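Local coordinates for protein class B carbapenemase GOB-18 (Elizabethkingia meningoseptica, PDB 5K0W) that hydrolyses beta-lactam antibiotics, carbapenems among them, as a subclass B3 metallo-beta-lactamase that holds two zinc ions in its active site, at residues K155-I160 / T166-H171; P173-G178 / S202-K207; S181-T186 / K192-I197; K207-V212 / P216-D221. All blocks are in the same frame, centred on the assembly; numbering follows the deposited sequence.

How the interactions relate
Interactions 1 and 3 are two hairpins of one mixed sheet, with centres about 11 Å apart. Strand 165-171 of the first lies next to strand 180-187 of the second, and Leu170 N reaches Ser181 O at 2.8 Å in a probable hydrogen bond. Interaction 2 joins the loop between these two strands to the loop that follows strand 192-198, so the hairpin of interaction 3 falls between its segments in the chain. Interaction 4 comes last, shares Lys207 with interaction 2 and has its centre about 9 Å away. The sheet hairpins thus carry the chain to and from a zinc-binding loop, against which the beginning of helix 218-230 packs, Pro173 touching Asp221.

Interaction 1 of 4, residues K155-I160 / T166-H171; sequences KDQDKI and TLTLLH
Lys159 and Ile160 pair with Thr168 and Leu167 in the antiparallel hairpin of strands 159-162 and 165-171. Backbone bonds form the frame. Ile160 N donates to Leu167 O, and Leu167 N returns the bond to Ile160 O, both at 2.8 Å. Just before strand 159-162, a type II turn from Lys155 to Asp158 takes up both backbone polar atoms of Leu169: Leu169 N gives its hydrogen to Asp158 O at 3.0 Å, and Leu169 O accepts from Gln157 N at 2.9 Å.

Two polar side chains add to this. The carboxylate of Asp156, with CG anti to the backbone N (chi1 -167°), reaches across so that OD1 accepts from His171 N at 2.7 Å, on its anti side and 27° out of the carboxylate plane. The imidazole of His171 leads away and its ND1 bonds to Asp121. Bent at chi2 (88°) and again at chi4, Lys159 lies beside Thr168, pointing the same way, and NZ donates a hydrogen bond to Thr168 OG1 at 3.0 Å.

Apolar packing occupies the other face, where Ile160 CD1 approaches Leu167 CB at 4.2 Å. Tyr119 and Leu154 also touch Ile160 there.

At the paired residues, Ile160 and Leu167 face the buried side, and Lys159 and Thr168 the more exposed one. Where the first segment leaves the regular ladder, a carboxylate takes the place of a backbone carbonyl as acceptor for His171 N, and this probably suits Asp156 in its ionised form.

Interaction 2 of 4, residues P173-G178 / S202-K207; sequences PGHTKG and SVIVDK. With ZN (zinc ion), chain D.
The zinc site of this metallo-beta-lactamase supplies the centre of the contact through His175, whose ring meets Ser202 and Ile204 of the facing loop. His175 NE2 binds the zinc ion at 2.1 Å. Water 1, water 2, Gln98 and His100 are the other ligands.

On the far side of the imidazole, ND1 is held only loosely by Ser202. A weak, strongly bent hydrogen bond runs from His175 ND1 to Ser202 OG (3.2 Å, 121° at the hydrogen), and a longer weak one, nearer to straight at 151°, runs from His175 ND1 to Ser202 O at 3.5 Å. Ser202 is thus a second-shell neighbour of the zinc that may limit, though only weakly, the rotation of the ring. Ile204 crosses the histidine at about a right angle, with its CG2 methyl 3.5 Å from His175 CE1, while Ile204 CD1 lies 3.8 Å from His175 O.

Segment 173-178 links strands 165-171 and 180-187, and segment 202-207 lies between strand 192-198 and helix 218-230. That helix flanks both loops, since Pro173 touches its Asp221 and Val205 its Ile218; Ser202 rests on Leu275 of helix 265-284.

Interaction 3 of 4, residues S181-T186 / K192-I197; sequences SFIFET and KYRVLI
Phe184 and Val195 sit at the heart of an antiparallel beta hairpin, strands 180-187 and 192-198, within the mixed sheet of the metallo-beta-lactamase fold. Six backbone hydrogen bonds tie the segments through the pairs Phe182-Ile197, Phe184-Val195 and Thr186-Tyr193.

The face bearing these six side chains is the compact one. Phe184 lies beside Val195, whose CB stands over one face of the ring in a CH-pi contact, 4.0 Å from the centroid of Phe184. At the edge of the same ring, Ile197 CD1 comes within 3.7 Å of Phe184 CE1. Thr186 CG2 adds a methyl contact, 3.8 Å from Val195 CG2. Leu44 of strand 44-46 also touches Phe184 and Val195.

The other face grows looser toward the partly exposed end with Glu185, Arg194 and the exposed Lys192. Glu185 OE1 and Arg194 NH2 are 4.4 Å apart, beyond a salt bridge, and their planes are turned by 52°. Arg194 NE bonds instead to Asp233 O. With CG anti to the backbone N (chi1 -179°) and the chain extended to NE, the guanidinium reaches back over Ile183, whose CG1 lies above the centre of its plane, 3.7 Å from Arg194 CZ.

Interaction 4 of 4, residues K207-V212 / P216-D221; sequences KKFSEV and PNIQSD
Phe209 presents its ring to Ile218 and Gln219, one on each ortho carbon. The isoleucine crosses the phenylalanine at about a right angle: its CD1 lies 3.6 Å from Phe209 CD1, and both it and CG1 also approach Phe209 CE1. What sets this up is the first torsion of Ile218, which puts CG1 anti to the backbone N (chi1 -176°) and brings the CG1-CD1 branch to the CD1-CE1 side of the ring. The CG2 methyl faces the base of the same side chain, 3.7 Å from Phe209 CB.

Gln219 meets the other ortho carbon with its aliphatic part, Gln219 CG standing 3.6 Å from Phe209 CD2. The amide plane is turned 73° from the ring. Val212 is a more distant neighbour, its CG1 4.3 Å from Ile218 CD1.

Around this apolar group, Lys282 makes a cation-pi contact with Phe209, and Tyr136 touches both Val212 and Ile218. On the loop side the bend holding Phe209 is fastened by Lys208 N, which donates to Glu211 OE1 at 3.2 Å from well above the carboxylate plane.

Asp221 N bonds to Asn217 O at 2.9 Å as helix 218-230 begins. The contact is thus hydrophobic loop-to-helix packing on the first turn of that helix, on the flank of the metallo-beta-lactamase zinc site, with the side chain of Ile218 about 9 Å from that of His175.

Interaction 1 of 4, residues K155-I160 / T166-H171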
# COMPACT_ATOMS: atom_id res chain seq x y z
N LYS A 155 7.60 10.67 8.58
CA LYS A 155 6.71 11.83 8.52
C LYS A 155 6.62 12.24 7.06
O LYS A 155 7.39 11.74 6.24
CB LYS A 155 7.27 12.98 9.38
CG LYS A 155 6.93 12.86 10.85
CD LYS A 155 5.71 13.69 11.24
CE LYS A 155 5.34 13.51 12.69
NZ LYS A 155 6.26 14.22 13.62
N ASP A 156 5.68 13.12 6.73
CA ASP A 156 5.50 13.60 5.37
C ASP A 156 6.81 14.14 4.82
O ASP A 156 7.56 14.80 5.55
CB ASP A 156 4.41 14.67 5.32
CG ASP A 156 3.95 15.00 3.91
OD1 ASP A 156 3.65 14.05 3.15
OD2 ASP A 156 3.85 16.21 3.58
N GLN A 157 7.09 13.81 3.54
CA GLN A 157 8.24 14.24 2.74
C GLN A 157 9.56 13.58 3.10
O GLN A 157 10.59 13.98 2.54
CB GLN A 157 8.38 15.78 2.69
CG GLN A 157 7.18 16.52 2.12
CD GLN A 157 6.85 16.06 0.73
OE1 GLN A 157 5.76 15.55 0.48
NE2 GLN A 157 7.81 16.17 -0.20
N ASP A 158 9.54 12.59 4.01
CA ASP A 158 10.75 11.86 4.41
C ASP A 158 11.23 11.02 3.27
O ASP A 158 10.41 10.42 2.58
CB ASP A 158 10.52 11.02 5.68
CG ASP A 158 10.51 11.81 6.99
OD1 ASP A 158 10.86 13.00 6.96
OD2 ASP A 158 10.19 11.21 8.04
N LYS A 159 12.54 11.01 3.04
CA LYS A 159 13.21 10.27 1.97
C LYS A 159 13.74 8.91 2.44
O LYS A 159 14.36 8.83 3.51
CB LYS A 159 14.34 11.12 1.36
CG LYS A 159 13.91 12.07 0.25
CD LYS A 159 13.45 13.43 0.77
CE LYS A 159 13.18 14.42 -0.34
NZ LYS A 159 11.78 14.32 -0.85
N ILE A 160 13.47 7.84 1.67
CA ILE A 160 13.95 6.47 1.92
C ILE A 160 14.92 6.19 0.76
O ILE A 160 14.53 6.32 -0.42
CB ILE A 160 12.82 5.39 1.98
CG1 ILE A 160 11.68 5.77 2.98
CG2 ILE A 160 13.39 4.00 2.29
CD1 ILE A 160 10.39 6.21 2.30
N THR A 166 15.38 6.62 -4.69
CA THR A 166 14.96 7.50 -3.59
C THR A 166 13.43 7.58 -3.61
O THR A 166 12.85 8.00 -4.61
CB THR A 166 15.59 8.91 -3.68
OG1 THR A 166 17.01 8.79 -3.83
CG2 THR A 166 15.27 9.76 -2.45
N LEU A 167 12.80 7.17 -2.51
CA LEU A 167 11.35 7.21 -2.36
C LEU A 167 10.99 8.32 -1.40
O LEU A 167 11.67 8.52 -0.39
CB LEU A 167 10.83 5.88 -1.82
CG LEU A 167 10.22 4.93 -2.83
CD1 LEU A 167 11.27 4.24 -3.63
CD2 LEU A 167 9.43 3.87 -2.13
N THR A 168 9.90 9.03 -1.69
CA THR A 168 9.41 10.09 -0.81
C THR A 168 8.08 9.63 -0.28
O THR A 168 7.21 9.23 -1.07
CB THR A 168 9.32 11.45 -1.55
OG1 THR A 168 10.60 11.81 -2.04
CG2 THR A 168 8.81 12.57 -0.66
N LEU A 169 7.91 9.67 1.05
CA LEU A 169 6.65 9.31 1.68
C LEU A 169 5.72 10.52 1.59
O LEU A 169 6.10 11.62 1.99
CB LEU A 169 6.86 8.90 3.14
CG LEU A 169 5.63 8.29 3.84
CD1 LEU A 169 6.02 7.04 4.63
CD2 LEU A 169 4.93 9.31 4.72
N LEU A 170 4.51 10.31 1.10
CA LEU A 170 3.50 11.36 1.03
C LEU A 170 2.39 10.96 2.02
O LEU A 170 1.68 9.99 1.78
CB LEU A 170 2.93 11.52 -0.40
CG LEU A 170 3.94 11.72 -1.55
CD1 LEU A 170 3.27 11.57 -2.89
CD2 LEU A 170 4.64 13.06 -1.45
N HIS A 171 2.29 11.69 3.14
CA HIS A 171 1.28 11.45 4.16
C HIS A 171 -0.11 11.73 3.59
O HIS A 171 -0.42 12.88 3.24
CB HIS A 171 1.58 12.31 5.39
CG HIS A 171 0.71 12.04 6.59
ND1 HIS A 171 0.66 10.79 7.19
CD2 HIS A 171 -0.07 12.89 7.29
CE1 HIS A 171 -0.18 10.91 8.20
NE2 HIS A 171 -0.64 12.15 8.30

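Interaction 2 of 4, residues P173-G178 / S202-K207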
# COMPACT_ATOMS: atom_id res chain seq x y z
N PRO A 173 -3.53 10.68 5.09
CA PRO A 173 -4.38 10.01 6.09
C PRO A 173 -5.87 9.93 5.75
O PRO A 173 -6.33 10.48 4.76
CB PRO A 173 -4.12 10.81 7.36
CG PRO A 173 -3.77 12.17 6.88
CD PRO A 173 -3.03 11.98 5.59
N GLY A 174 -6.61 9.22 6.59
CA GLY A 174 -8.04 9.05 6.45
C GLY A 174 -8.40 7.59 6.45
O GLY A 174 -9.05 7.12 7.38
N HIS A 175 -7.98 6.85 5.42
CA HIS A 175 -8.27 5.44 5.32
C HIS A 175 -7.77 4.72 6.59
O HIS A 175 -8.44 3.84 7.13
CB HIS A 175 -7.69 4.87 4.02
CG HIS A 175 -8.13 3.46 3.76
ND1 HIS A 175 -9.30 3.18 3.07
CD2 HIS A 175 -7.54 2.29 4.12
CE1 HIS A 175 -9.38 1.85 3.02
NE2 HIS A 175 -8.34 1.27 3.65
N THR A 176 -6.58 5.11 7.04
CA THR A 176 -5.93 4.75 8.30
C THR A 176 -5.32 6.10 8.73
O THR A 176 -5.19 7.02 7.90
CB THR A 176 -4.90 3.60 8.19
OG1 THR A 176 -3.81 4.00 7.37
CG2 THR A 176 -5.50 2.29 7.70
N LYS A 177 -4.99 6.24 10.03
CA LYS A 177 -4.39 7.45 10.59
C LYS A 177 -3.07 7.80 9.88
O LYS A 177 -2.77 8.97 9.68
CB LYS A 177 -4.21 7.33 12.12
CG LYS A 177 -5.53 7.35 12.90
CD LYS A 177 -5.38 7.08 14.35
CE LYS A 177 -6.66 7.32 15.10
NZ LYS A 177 -6.76 6.46 16.31
N GLY A 178 -2.33 6.78 9.46
CA GLY A 178 -1.07 6.95 8.75
C GLY A 178 -1.01 6.35 7.36
O GLY A 178 0.05 5.85 6.96
N SER A 202 -10.53 6.29 0.35
CA SER A 202 -11.89 5.77 0.55
C SER A 202 -12.31 5.83 2.04
O SER A 202 -11.45 5.91 2.92
CB SER A 202 -12.02 4.36 -0.01
OG SER A 202 -10.90 3.56 0.31
N VAL A 203 -13.64 5.83 2.30
CA VAL A 203 -14.21 5.89 3.66
C VAL A 203 -14.74 4.51 4.08
O VAL A 203 -15.65 3.99 3.44
CB VAL A 203 -15.26 7.04 3.85
CG1 VAL A 203 -15.85 7.04 5.27
CG2 VAL A 203 -14.65 8.39 3.53
N ILE A 204 -14.17 3.93 5.17
CA ILE A 204 -14.53 2.61 5.71
C ILE A 204 -15.59 2.63 6.84
O ILE A 204 -16.15 1.57 7.17
CB ILE A 204 -13.29 1.76 6.07
CG1 ILE A 204 -12.51 2.35 7.28
CG2 ILE A 204 -12.39 1.62 4.82
CD1 ILE A 204 -11.38 1.51 7.81
N VAL A 205 -15.84 3.82 7.42
CA VAL A 205 -16.83 4.01 8.49
C VAL A 205 -18.22 4.31 7.93
O VAL A 205 -18.38 5.15 7.05
CB VAL A 205 -16.42 4.99 9.63
CG1 VAL A 205 -15.28 4.43 10.46
CG2 VAL A 205 -16.09 6.39 9.10
N ASP A 206 -19.22 3.62 8.48
CA ASP A 206 -20.64 3.73 8.12
C ASP A 206 -21.32 4.88 8.90
O ASP A 206 -22.24 5.50 8.39
CB ASP A 206 -21.36 2.39 8.42
CG ASP A 206 -20.54 1.13 8.16
OD1 ASP A 206 -19.57 0.86 8.94
OD2 ASP A 206 -20.88 0.39 7.21
N LYS A 207 -20.82 5.16 10.13
CA LYS A 207 -21.30 6.22 11.02
C LYS A 207 -20.67 7.61 10.74
O LYS A 207 -19.65 7.70 10.05
CB LYS A 207 -21.10 5.79 12.49
CG LYS A 207 -19.65 5.65 12.94
CD LYS A 207 -19.53 5.27 14.42
CE LYS A 207 -18.12 5.42 14.92
NZ LYS A 207 -18.03 5.34 16.40
ZN ZN D . -7.80 -0.67 4.05
O HOH W 1 -8.21 -1.33 2.13
O HOH W 2 -9.90 -1.31 4.35

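Interaction 3 of 4, residues S181-T186 / K192-I197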
# COMPACT_ATOMS: atom_id res chain seq x y z
N SER A 181 1.25 7.45 0.47
CA SER A 181 1.61 7.07 -0.89
C SER A 181 3.09 7.30 -1.02
O SER A 181 3.70 7.95 -0.16
CB SER A 181 0.85 7.91 -1.91
OG SER A 181 -0.56 7.79 -1.77
N PHE A 182 3.69 6.75 -2.08
CA PHE A 182 5.11 6.92 -2.34
C PHE A 182 5.34 7.44 -3.74
O PHE A 182 4.62 7.08 -4.67
CB PHE A 182 5.90 5.63 -2.08
CG PHE A 182 5.80 5.13 -0.67
CD1 PHE A 182 6.69 5.56 0.31
CD2 PHE A 182 4.82 4.20 -0.31
CE1 PHE A 182 6.60 5.07 1.62
CE2 PHE A 182 4.72 3.73 1.01
CZ PHE A 182 5.62 4.17 1.96
N ILE A 183 6.32 8.33 -3.87
CA ILE A 183 6.67 8.92 -5.15
C ILE A 183 8.16 8.78 -5.37
O ILE A 183 8.97 9.07 -4.49
CB ILE A 183 6.08 10.36 -5.34
CG1 ILE A 183 6.09 10.81 -6.80
CG2 ILE A 183 6.69 11.42 -4.40
CD1 ILE A 183 4.82 11.47 -7.22
N PHE A 184 8.52 8.23 -6.54
CA PHE A 184 9.92 8.01 -6.90
C PHE A 184 10.11 7.98 -8.40
O PHE A 184 9.16 7.81 -9.16
CB PHE A 184 10.44 6.70 -6.26
CG PHE A 184 9.85 5.45 -6.84
CD1 PHE A 184 8.61 4.99 -6.41
CD2 PHE A 184 10.53 4.73 -7.82
CE1 PHE A 184 8.04 3.84 -6.97
CE2 PHE A 184 9.97 3.58 -8.38
CZ PHE A 184 8.73 3.14 -7.94
N GLU A 185 11.36 8.11 -8.83
CA GLU A 185 11.73 8.01 -10.22
C GLU A 185 12.39 6.65 -10.42
O GLU A 185 13.07 6.15 -9.52
CB GLU A 185 12.69 9.14 -10.63
CG GLU A 185 12.59 9.54 -12.10
CD GLU A 185 11.88 10.85 -12.40
OE1 GLU A 185 11.08 11.33 -11.55
OE2 GLU A 185 12.12 11.41 -13.50
N THR A 186 12.18 6.06 -11.58
CA THR A 186 12.80 4.80 -12.01
C THR A 186 13.06 4.89 -13.50
O THR A 186 12.44 5.70 -14.19
CB THR A 186 12.02 3.56 -11.58
OG1 THR A 186 12.83 2.42 -11.87
CG2 THR A 186 10.66 3.43 -12.25
N LYS A 192 13.03 7.85 -18.11
CA LYS A 192 12.82 7.97 -16.66
C LYS A 192 11.30 8.05 -16.46
O LYS A 192 10.58 8.45 -17.39
CB LYS A 192 13.49 9.25 -16.10
CG LYS A 192 15.02 9.16 -16.01
CD LYS A 192 15.63 10.45 -15.46
CE LYS A 192 17.12 10.56 -15.67
NZ LYS A 192 17.89 9.71 -14.72
N TYR A 193 10.80 7.65 -15.28
CA TYR A 193 9.37 7.65 -14.95
C TYR A 193 9.16 8.08 -13.52
O TYR A 193 9.71 7.45 -12.62
CB TYR A 193 8.75 6.24 -15.07
CG TYR A 193 8.94 5.51 -16.38
CD1 TYR A 193 10.02 4.65 -16.57
CD2 TYR A 193 7.99 5.59 -17.39
CE1 TYR A 193 10.16 3.92 -17.75
CE2 TYR A 193 8.10 4.84 -18.55
CZ TYR A 193 9.19 4.01 -18.73
OH TYR A 193 9.31 3.29 -19.89
N ARG A 194 8.33 9.10 -13.30
CA ARG A 194 7.98 9.54 -11.95
C ARG A 194 6.78 8.66 -11.58
O ARG A 194 5.69 8.80 -12.15
CB ARG A 194 7.66 11.04 -11.90
CG ARG A 194 7.29 11.57 -10.51
CD ARG A 194 7.62 13.04 -10.45
NE ARG A 194 7.19 13.70 -9.21
CZ ARG A 194 7.91 13.75 -8.09
NH1 ARG A 194 7.44 14.37 -7.02
NH2 ARG A 194 9.11 13.16 -8.04
N VAL A 195 7.02 7.70 -10.69
CA VAL A 195 6.02 6.72 -10.26
C VAL A 195 5.36 7.10 -8.94
O VAL A 195 6.04 7.46 -7.98
CB VAL A 195 6.62 5.29 -10.23
CG1 VAL A 195 5.59 4.25 -9.80
CG2 VAL A 195 7.21 4.92 -11.60
N LEU A 196 4.02 7.03 -8.91
CA LEU A 196 3.21 7.27 -7.73
C LEU A 196 2.52 5.98 -7.33
O LEU A 196 1.79 5.40 -8.14
CB LEU A 196 2.16 8.38 -7.98
CG LEU A 196 1.16 8.62 -6.85
CD1 LEU A 196 1.76 9.48 -5.76
CD2 LEU A 196 -0.13 9.20 -7.37
N ILE A 197 2.76 5.51 -6.09
CA ILE A 197 2.11 4.33 -5.52
C ILE A 197 1.08 4.93 -4.56
O ILE A 197 1.42 5.34 -3.47
CB ILE A 197 3.12 3.34 -4.85
CG1 ILE A 197 4.03 2.70 -5.90
CG2 ILE A 197 2.38 2.24 -4.04
CD1 ILE A 197 5.23 2.04 -5.35

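Interaction 4 of 4, residues K207-V212 / P216-D221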
# COMPACT_ATOMS: atom_id res chain seq x y z
N LYS A 207 -20.82 5.16 10.13
CA LYS A 207 -21.30 6.22 11.02
C LYS A 207 -20.67 7.61 10.74
O LYS A 207 -19.65 7.70 10.05
CB LYS A 207 -21.10 5.79 12.49
CG LYS A 207 -19.65 5.65 12.94
CD LYS A 207 -19.53 5.27 14.42
CE LYS A 207 -18.12 5.42 14.92
NZ LYS A 207 -18.03 5.34 16.40
N LYS A 208 -21.28 8.69 11.28
CA LYS A 208 -20.87 10.10 11.15
C LYS A 208 -19.49 10.31 11.74
O LYS A 208 -19.21 9.79 12.81
CB LYS A 208 -21.88 11.03 11.85
CG LYS A 208 -23.27 11.02 11.22
CD LYS A 208 -24.29 11.87 11.98
CE LYS A 208 -25.66 11.73 11.34
NZ LYS A 208 -26.64 12.68 11.91
N PHE A 209 -18.63 11.10 11.05
CA PHE A 209 -17.24 11.36 11.51
C PHE A 209 -17.16 11.88 12.95
O PHE A 209 -16.18 11.60 13.66
CB PHE A 209 -16.46 12.28 10.53
CG PHE A 209 -16.15 11.71 9.16
CD1 PHE A 209 -15.75 10.38 9.01
CD2 PHE A 209 -16.21 12.51 8.03
CE1 PHE A 209 -15.47 9.86 7.75
CE2 PHE A 209 -15.93 11.98 6.76
CZ PHE A 209 -15.56 10.65 6.64
N SER A 210 -18.20 12.60 13.38
CA SER A 210 -18.34 13.16 14.72
C SER A 210 -18.49 12.05 15.77
O SER A 210 -18.09 12.24 16.93
CB SER A 210 -19.53 14.11 14.77
OG SER A 210 -20.72 13.47 14.33
N GLU A 211 -19.07 10.89 15.37
CA GLU A 211 -19.24 9.74 16.24
C GLU A 211 -17.90 9.00 16.43
O GLU A 211 -17.70 8.35 17.45
CB GLU A 211 -20.28 8.76 15.67
CG GLU A 211 -21.71 9.25 15.54
CD GLU A 211 -22.63 8.22 14.90
OE1 GLU A 211 -23.20 8.52 13.82
OE2 GLU A 211 -22.73 7.10 15.44
N VAL A 212 -17.00 9.07 15.42
CA VAL A 212 -15.69 8.39 15.41
C VAL A 212 -14.74 9.09 16.38
O VAL A 212 -13.82 9.80 15.96
CB VAL A 212 -15.09 8.24 13.99
CG1 VAL A 212 -13.99 7.19 13.96
CG2 VAL A 212 -16.15 7.91 12.95
N PRO A 216 -10.10 11.40 16.24
CA PRO A 216 -10.61 12.78 16.33
C PRO A 216 -10.44 13.63 15.08
O PRO A 216 -11.36 14.38 14.73
CB PRO A 216 -9.85 13.37 17.52
CG PRO A 216 -9.39 12.23 18.30
CD PRO A 216 -9.12 11.14 17.32
N ASN A 217 -9.30 13.49 14.38
CA ASN A 217 -8.99 14.26 13.16
C ASN A 217 -9.34 13.57 11.82
O ASN A 217 -8.77 13.92 10.80
CB ASN A 217 -7.52 14.73 13.20
CG ASN A 217 -7.16 15.52 14.43
OD1 ASN A 217 -7.99 15.88 15.26
ND2 ASN A 217 -5.88 15.79 14.60
N ILE A 218 -10.29 12.60 11.81
CA ILE A 218 -10.71 11.83 10.60
C ILE A 218 -11.16 12.70 9.41
O ILE A 218 -10.69 12.49 8.28
CB ILE A 218 -11.77 10.74 10.95
CG1 ILE A 218 -12.13 9.85 9.73
CG2 ILE A 218 -13.02 11.32 11.64
CD1 ILE A 218 -12.83 8.53 10.09
N GLN A 219 -12.09 13.62 9.67
CA GLN A 219 -12.69 14.50 8.69
C GLN A 219 -11.67 15.45 8.09
O GLN A 219 -11.55 15.50 6.85
CB GLN A 219 -13.86 15.28 9.31
CG GLN A 219 -14.79 15.86 8.26
CD GLN A 219 -15.76 16.82 8.85
OE1 GLN A 219 -16.94 16.48 9.08
NE2 GLN A 219 -15.29 18.05 9.08
N SER A 220 -10.94 16.17 8.96
CA SER A 220 -9.88 17.11 8.55
C SER A 220 -8.75 16.39 7.81
O SER A 220 -8.24 16.94 6.83
CB SER A 220 -9.33 17.88 9.75
OG SER A 220 -9.06 17.07 10.88
N ASP A 221 -8.39 15.15 8.25
CA ASP A 221 -7.33 14.36 7.61
C ASP A 221 -7.61 14.09 6.14
O ASP A 221 -6.81 14.53 5.32
CB ASP A 221 -7.01 13.11 8.42
CG ASP A 221 -5.91 13.30 9.46
OD1 ASP A 221 -5.35 14.42 9.54
OD2 ASP A 221 -5.54 12.30 10.12